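Local coordinates for protein imelysin (Bacteroides ovatus ATCC 8483, PDB 3OYV) that probably takes part in bacterial iron uptake as an imelysin-like outer membrane protein that is classed with the peptidases, at residues A32-T37 / V335-N340; D10-D15 / L347-Y352; N44-S49 / F288-V293. All coordinates share one frame; numbering follows the deposited sequence. Where two conformers were deposited one is given.

Contact 1 (A32-T37 / V335-N340); sequences AALLKT and VESAQN
The van der Waals part of this contact is made by L34 of helix 21-47, whose two methyl groups face the irregular segment V335-N340. With its CG beside the backbone N and opposite the carbonyl carbon (chi1 -69°), L34 sends CD1 up to the backbone where the loop bends. CD1 lies 3.6 Å from V335 O, 3.9 Å from S337 N and 3.9 Å from S337 OG, so one methyl packs on the carbonyl of V335 and on the amide and hydroxyl of S337. The other methyl meets a carboxylate: L34 CD2 is 3.8 Å from E336 OE1. E336 leaves its CA pointing away from the helix, but its chain bends at chi2 (68°) and brings the acid group back across L34, the two side chains crossing obliquely.

Polar interactions hold the loop around this leucine. The E336 carboxylate, laid on an apolar methyl, has its charge answered elsewhere: OE2 forms a salt bridge with R342, whose NH1 also bonds S337 O. V335 N donates to N30 OD1, one turn back along the same helix, so the loop is fixed to the helix by its backbone next to where L34 packs. The S337 hydroxyl has only weak partners in V335 O and Y27 OH. R342 and A333 also touch L34 and complete its surroundings.

The arrangement is that of a loop draped over the side of a long helix, turned by an inverse gamma turn at E336, just before the chain enters helix 343-351.

Contact 2 (D10-D15 / L347-Y352); sequences DPANID and LEFLLY. With GOL (glycerol), chain E.
The ring of F349 meets the N-terminal loop by its far end. Its CG stands anti to the backbone N (chi1 178°), which carries the phenyl group out from helix 343-351 until CZ is 3.4 Å from A12 O, the carbonyl oxygen lying at the ring edge, near its plane. The I14 side chain runs at about a right angle to that of F349, and its CG2 touches CE1 at 3.9 Å from an oblique direction. A12 CB adds a looser apolar contact with F349 CE2.

One face of the phenyl group is taken by a glycerol, probably from the crystallisation liquor, with its C1 3.2 Å above the plane and displaced toward the rim. The ligand also spans the two segments by hydrogen bonds. Its O3 donates to A12 O and accepts from I14 N (3.1 Å, N-H...O 150°), while at its other end O1 donates to Y352 O at 2.7 Å, just past the end of the helix. R358 gives the glycerol a further bond, and Y117 meets F349 edge-to-face. Ahead of this, A12 N donates to D10 OD1 in an Asx turn that shapes the loop.

F349 directly follows E348, the last position of the GxHxxE signature of imelysin-like proteins, to which H345 also belongs. The contact thus seats the N-terminal loop at the end of the helix carrying that probable functional motif.

Contact 3 (N44-S49 / F288-V293); sequences NAWNSS and FLFGPV
A single water joins W46 to the backbone of the facing loop, and this bridge is the most distinctive feature of the contact. The molecule lies at the edge of the indole, in its plane, accepting from W46 NE1 at 2.8 Å and from V293 N at 3.0 Å, and donating to F290 O at 2.7 Å. One N-H from the helix and an N-H and a carbonyl from the loop are therefore satisfied by one solvent oxygen.

Around the water the packing is apolar. P292 approaches the pyrrole part of the indole obliquely, with its CD 3.5 Å from W46 NE1 and its CG 3.8 Å from W46 CD1. The same CG touches A45 CB at 3.9 Å, so the proline ring is lodged against two neighbouring residues of the helix. At the other end of the indole, W46 CH2 is 4.2 Å from F290 CE2, which lies at the tryptophan's edge; the side chains run at about a right angle. F290 CG sits between its backbone N and carbonyl carbon (chi1 72°), which turns the ring so that CE2 reaches the indole. G291 has positive phi, and a CB there would collide with P292 CD.

A leucine in place of W46 would probably leave the bridging water without one of its donors and open a gap beside P292 and F290.

Y56 meets the indole edge-to-face, Y242 of helix 223-261 also meets it, and F290 packs on F60. The whole is an aromatic cluster with a built-in bridging water, joining the C-terminal end of helix 21-47 to the loop between helices 265-283 and 298-303.

In the fold
From the N terminus the chain passes through 10-15, then along helix 21-47, which supplies both 32-37 and 44-49. Their partners come back in reverse order: 288-293 closes contact 3 first, 335-340 then closes contact 1, and 347-352 closes contact 2, so the three loops nest without crossing. Between them lies most of the helical chain. Contacts 1 and 2 touch directly, L35 CD1 packing on L347 CD2 at 3.9 Å, whereas the centres of contacts 2 and 3 are about 31 Å apart, on opposite sides of the chain's centre. Together they tie the N-terminal loop and first long helix to three C-terminal portions of the fold.

Contact 1 (A32-T37 / V335-N340)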
# COMPACT_ATOMS: atom_id res chain seq x y z
N ALA A 32 11.50 4.48 -10.76
CA ALA A 32 12.11 4.22 -9.45
C ALA A 32 12.54 5.54 -8.79
O ALA A 32 12.44 5.68 -7.57
CB ALA A 32 13.30 3.29 -9.57
N ALA A 33 13.03 6.52 -9.59
CA ALA A 33 13.41 7.83 -9.08
C ALA A 33 12.21 8.54 -8.50
O ALA A 33 12.28 9.16 -7.44
CB ALA A 33 14.06 8.64 -10.19
N LEU A 34 11.08 8.46 -9.21
CA LEU A 34 9.86 9.10 -8.73
C LEU A 34 9.40 8.49 -7.40
O LEU A 34 8.96 9.18 -6.50
CB LEU A 34 8.74 9.00 -9.77
CG LEU A 34 8.94 9.82 -11.05
CD1 LEU A 34 7.92 9.41 -12.09
CD2 LEU A 34 8.87 11.32 -10.77
N LEU A 35 9.50 7.17 -7.32
CA LEU A 35 9.11 6.43 -6.10
C LEU A 35 10.00 6.81 -4.91
O LEU A 35 9.54 6.91 -3.78
CB LEU A 35 9.15 4.91 -6.34
CG LEU A 35 7.90 4.21 -6.89
CD1 LEU A 35 8.21 2.79 -7.36
CD2 LEU A 35 6.77 4.27 -5.83
N LYS A 36 11.30 6.96 -5.18
CA LYS A 36 12.28 7.35 -4.18
C LYS A 36 11.97 8.75 -3.66
O LYS A 36 11.93 9.00 -2.45
CB LYS A 36 13.68 7.26 -4.83
CG LYS A 36 14.83 7.80 -4.04
CD LYS A 36 16.14 7.59 -4.81
CE LYS A 36 17.28 8.37 -4.16
NZ LYS A 36 17.58 7.86 -2.78
N THR A 37 11.75 9.68 -4.58
CA THR A 37 11.41 11.04 -4.22
C THR A 37 10.13 11.09 -3.39
O THR A 37 10.09 11.74 -2.36
CB THR A 37 11.30 11.90 -5.48
OG1 THR A 37 12.60 11.98 -6.10
CG2 THR A 37 10.78 13.30 -5.15
N VAL A 335 11.28 12.82 -15.90
CA VAL A 335 9.94 13.23 -16.27
C VAL A 335 8.98 12.93 -15.11
O VAL A 335 8.92 11.80 -14.60
CB VAL A 335 9.43 12.47 -17.51
CG1 VAL A 335 7.97 12.84 -17.82
CG2 VAL A 335 10.33 12.76 -18.75
N GLU A 336 8.19 13.94 -14.75
CA GLU A 336 7.13 13.82 -13.76
C GLU A 336 5.94 13.11 -14.43
O GLU A 336 4.96 13.78 -14.83
CB GLU A 336 6.77 15.20 -13.21
CG GLU A 336 5.97 15.18 -11.96
CD GLU A 336 6.75 14.66 -10.75
OE1 GLU A 336 7.96 15.01 -10.60
OE2 GLU A 336 6.12 13.91 -9.95
N SER A 337 6.02 11.79 -14.53
CA SER A 337 5.11 11.02 -15.32
C SER A 337 3.67 11.06 -14.78
O SER A 337 3.43 11.30 -13.60
CB SER A 337 5.59 9.59 -15.34
OG SER A 337 6.91 9.44 -15.90
N ALA A 338 2.75 10.75 -15.67
CA ALA A 338 1.33 10.59 -15.32
C ALA A 338 1.16 9.46 -14.30
O ALA A 338 1.91 8.48 -14.28
CB ALA A 338 0.53 10.29 -16.58
N GLN A 339 0.14 9.62 -13.47
CA GLN A 339 -0.18 8.65 -12.42
C GLN A 339 -0.29 7.22 -12.94
O GLN A 339 0.26 6.29 -12.33
CB GLN A 339 -1.47 9.09 -11.71
CG GLN A 339 -1.28 10.32 -10.86
CD GLN A 339 -2.53 10.90 -10.28
OE1 GLN A 339 -3.64 10.47 -10.62
NE2 GLN A 339 -2.37 11.88 -9.39
N ASN A 340 -0.95 7.03 -14.08
CA ASN A 340 -1.23 5.70 -14.59
C ASN A 340 -0.09 5.04 -15.39
O ASN A 340 -0.26 3.96 -15.94
CB ASN A 340 -2.57 5.67 -15.34
CG ASN A 340 -2.55 6.47 -16.60
OD1 ASN A 340 -1.49 6.91 -17.05
ND2 ASN A 340 -3.74 6.65 -17.21

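Contact 2 (D10-D15 / L347-Y352)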
# COMPACT_ATOMS: atom_id res chain seq x y z
N ASP A 10 -6.83 -4.97 -23.30
CA ASP A 10 -5.49 -4.82 -23.86
C ASP A 10 -4.47 -5.17 -22.78
O ASP A 10 -4.14 -4.32 -21.94
CB ASP A 10 -5.28 -3.43 -24.45
CG ASP A 10 -3.97 -3.30 -25.23
OD1 ASP A 10 -3.18 -4.29 -25.30
OD2 ASP A 10 -3.74 -2.19 -25.78
N PRO A 11 -3.95 -6.42 -22.80
CA PRO A 11 -2.90 -6.84 -21.84
C PRO A 11 -1.55 -6.17 -21.99
O PRO A 11 -0.70 -6.27 -21.06
CB PRO A 11 -2.68 -8.33 -22.16
CG PRO A 11 -3.81 -8.74 -23.02
CD PRO A 11 -4.23 -7.51 -23.76
N ALA A 12 -1.32 -5.49 -23.10
CA ALA A 12 -0.03 -4.81 -23.31
C ALA A 12 1.18 -5.72 -23.08
O ALA A 12 2.06 -5.42 -22.27
CB ALA A 12 0.03 -3.59 -22.40
N ASN A 13 1.23 -6.81 -23.82
CA ASN A 13 2.34 -7.75 -23.79
C ASN A 13 3.61 -7.12 -24.38
O ASN A 13 3.57 -6.58 -25.48
CB ASN A 13 2.01 -8.99 -24.63
CG ASN A 13 3.10 -10.04 -24.56
OD1 ASN A 13 3.24 -10.74 -23.55
ND2 ASN A 13 3.87 -10.18 -25.64
N ILE A 14 4.72 -7.21 -23.67
CA ILE A 14 6.01 -6.85 -24.22
C ILE A 14 7.08 -7.63 -23.47
O ILE A 14 6.91 -7.90 -22.28
CB ILE A 14 6.21 -5.33 -24.15
CG1 ILE A 14 7.50 -4.93 -24.85
CG2 ILE A 14 6.17 -4.84 -22.67
CD1 ILE A 14 7.61 -3.40 -25.07
N ASP A 15 8.14 -8.02 -24.15
CA ASP A 15 9.30 -8.62 -23.51
C ASP A 15 10.51 -7.72 -23.69
O ASP A 15 10.59 -6.96 -24.65
CB ASP A 15 9.58 -10.00 -24.09
CG ASP A 15 8.43 -10.97 -23.89
OD1 ASP A 15 7.99 -11.13 -22.74
OD2 ASP A 15 7.98 -11.58 -24.89
N LEU A 347 6.52 -0.10 -12.04
CA LEU A 347 7.78 -0.83 -11.86
C LEU A 347 7.55 -2.32 -11.84
O LEU A 347 8.34 -3.06 -12.39
CB LEU A 347 8.45 -0.35 -10.60
CG LEU A 347 9.91 -0.69 -10.46
CD1 LEU A 347 10.74 -0.41 -11.72
CD2 LEU A 347 10.45 0.13 -9.23
N GLU A 348 6.46 -2.74 -11.20
CA GLU A 348 6.11 -4.15 -11.21
C GLU A 348 5.98 -4.71 -12.64
O GLU A 348 6.50 -5.79 -12.96
CB GLU A 348 4.78 -4.35 -10.43
CG GLU A 348 4.42 -5.80 -10.11
CD GLU A 348 2.95 -5.93 -9.69
OE1 GLU A 348 2.21 -4.95 -9.77
OE2 GLU A 348 2.57 -7.07 -9.34
N PHE A 349 5.27 -3.96 -13.49
CA PHE A 349 5.11 -4.35 -14.91
C PHE A 349 6.46 -4.53 -15.61
O PHE A 349 6.63 -5.43 -16.41
CB PHE A 349 4.30 -3.24 -15.59
CG PHE A 349 4.05 -3.43 -17.07
CD1 PHE A 349 5.00 -3.09 -18.01
CD2 PHE A 349 2.81 -3.81 -17.53
CE1 PHE A 349 4.74 -3.25 -19.35
CE2 PHE A 349 2.55 -3.94 -18.88
CZ PHE A 349 3.52 -3.68 -19.78
N LEU A 350 7.38 -3.64 -15.29
CA LEU A 350 8.72 -3.60 -15.88
C LEU A 350 9.65 -4.68 -15.37
O LEU A 350 10.65 -5.00 -16.03
CB LEU A 350 9.32 -2.20 -15.69
CG LEU A 350 8.62 -1.03 -16.43
CD1 LEU A 350 9.15 0.33 -15.92
CD2 LEU A 350 8.72 -1.17 -17.97
N LEU A 351 9.32 -5.27 -14.21
CA LEU A 351 10.16 -6.26 -13.56
C LEU A 351 9.67 -7.70 -13.66
O LEU A 351 10.47 -8.63 -13.54
CB LEU A 351 10.37 -5.90 -12.08
CG LEU A 351 11.20 -4.67 -11.80
CD1 LEU A 351 11.21 -4.38 -10.29
CD2 LEU A 351 12.64 -4.84 -12.35
N TYR A 352 8.35 -7.88 -13.79
CA TYR A 352 7.70 -9.17 -13.72
C TYR A 352 6.87 -9.48 -14.95
O TYR A 352 6.33 -8.56 -15.58
CB TYR A 352 6.75 -9.20 -12.54
CG TYR A 352 7.35 -9.22 -11.17
CD1 TYR A 352 7.64 -10.41 -10.54
CD2 TYR A 352 7.54 -8.03 -10.46
CE1 TYR A 352 8.11 -10.42 -9.23
CE2 TYR A 352 8.04 -8.04 -9.17
CZ TYR A 352 8.30 -9.23 -8.55
OH TYR A 352 8.76 -9.20 -7.26
C1 GOL E . 3.33 -7.04 -17.52
O1 GOL E . 4.04 -8.17 -17.04
C2 GOL E . 2.37 -7.39 -18.68
O2 GOL E . 1.39 -8.35 -18.21
C3 GOL E . 3.06 -8.09 -19.89
O3 GOL E . 3.96 -7.28 -20.67

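Contact 3 (N44-S49 / F288-V293)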
# COMPACT_ATOMS: atom_id res chain seq x y z
N ASN A 44 9.51 12.58 5.28
CA ASN A 44 9.92 13.87 5.82
C ASN A 44 8.75 14.74 6.26
O ASN A 44 8.88 15.48 7.25
CB ASN A 44 10.80 14.63 4.83
CG ASN A 44 12.18 14.01 4.65
OD1 ASN A 44 12.63 13.23 5.49
ND2 ASN A 44 12.86 14.34 3.53
N ALA A 45 7.61 14.61 5.59
CA ALA A 45 6.43 15.41 5.95
C ALA A 45 5.97 14.99 7.35
O ALA A 45 5.60 15.82 8.17
CB ALA A 45 5.32 15.19 4.98
N TRP A 46 6.01 13.68 7.61
CA TRP A 46 5.64 13.17 8.93
C TRP A 46 6.69 13.42 9.99
O TRP A 46 6.36 13.68 11.14
CB TRP A 46 5.32 11.66 8.85
CG TRP A 46 3.89 11.36 8.47
CD1 TRP A 46 3.40 11.21 7.19
CD2 TRP A 46 2.76 11.20 9.34
NE1 TRP A 46 2.05 11.00 7.22
CE2 TRP A 46 1.64 10.97 8.53
CE3 TRP A 46 2.59 11.27 10.73
CZ2 TRP A 46 0.37 10.74 9.07
CZ3 TRP A 46 1.34 11.02 11.26
CH2 TRP A 46 0.25 10.78 10.45
N ASN A 47 7.96 13.23 9.63
CA ASN A 47 9.01 13.16 10.62
C ASN A 47 9.76 14.45 10.87
O ASN A 47 10.36 14.61 11.94
CB ASN A 47 10.02 12.10 10.19
CG ASN A 47 11.08 11.83 11.26
OD1 ASN A 47 10.78 11.40 12.39
ND2 ASN A 47 12.34 12.03 10.88
N SER A 48 9.75 15.35 9.90
CA SER A 48 10.57 16.56 9.98
C SER A 48 9.75 17.84 9.89
O SER A 48 9.79 18.69 10.81
CB SER A 48 11.66 16.51 8.89
OG SER A 48 12.44 17.70 8.92
N SER A 49 9.01 18.00 8.81
CA SER A 49 8.31 19.25 8.57
C SER A 49 7.22 19.09 7.55
O SER A 49 7.48 18.63 6.43
CB SER A 49 9.31 20.31 8.11
OG SER A 49 8.68 21.55 7.79
N PHE A 288 -3.67 3.70 7.01
CA PHE A 288 -3.50 5.10 7.35
C PHE A 288 -3.27 5.94 6.11
O PHE A 288 -2.31 6.73 6.04
CB PHE A 288 -2.47 5.37 8.47
CG PHE A 288 -1.22 4.53 8.46
CD1 PHE A 288 -1.21 3.30 9.08
CD2 PHE A 288 -0.02 5.04 8.00
CE1 PHE A 288 -0.04 2.55 9.19
CE2 PHE A 288 1.15 4.32 8.09
CZ PHE A 288 1.16 3.06 8.70
N LEU A 289 -4.18 5.82 5.14
CA LEU A 289 -4.16 6.67 3.94
C LEU A 289 -4.86 7.99 4.23
O LEU A 289 -5.95 8.29 3.71
CB LEU A 289 -4.77 5.93 2.75
CG LEU A 289 -4.03 4.70 2.24
CD1 LEU A 289 -4.88 3.85 1.27
CD2 LEU A 289 -2.69 5.09 1.57
N PHE A 290 -4.25 8.77 5.12
CA PHE A 290 -4.71 10.10 5.46
C PHE A 290 -3.52 11.00 5.70
O PHE A 290 -2.39 10.54 5.79
CB PHE A 290 -5.65 10.11 6.69
CG PHE A 290 -4.97 9.84 8.00
CD1 PHE A 290 -4.84 8.54 8.49
CD2 PHE A 290 -4.51 10.87 8.77
CE1 PHE A 290 -4.25 8.32 9.73
CE2 PHE A 290 -3.90 10.66 9.99
CZ PHE A 290 -3.78 9.39 10.47
N GLY A 291 -3.77 12.31 5.77
CA GLY A 291 -2.70 13.26 5.93
C GLY A 291 -1.87 13.32 4.66
O GLY A 291 -2.42 13.20 3.56
N PRO A 292 -0.56 13.50 4.79
CA PRO A 292 0.30 13.68 3.62
C PRO A 292 0.08 12.75 2.45
O PRO A 292 0.01 13.20 1.30
CB PRO A 292 1.70 13.55 4.21
CG PRO A 292 1.57 14.15 5.57
CD PRO A 292 0.19 13.71 6.05
N VAL A 293 -0.06 11.46 2.70
CA VAL A 293 -0.18 10.52 1.57
C VAL A 293 -1.50 10.73 0.80
O VAL A 293 -1.60 10.36 -0.36
CB VAL A 293 -0.06 9.04 2.03
CG1 VAL A 293 -1.36 8.60 2.75
CG2 VAL A 293 0.30 8.10 0.86
O HOH W 1 0.21 9.98 5.32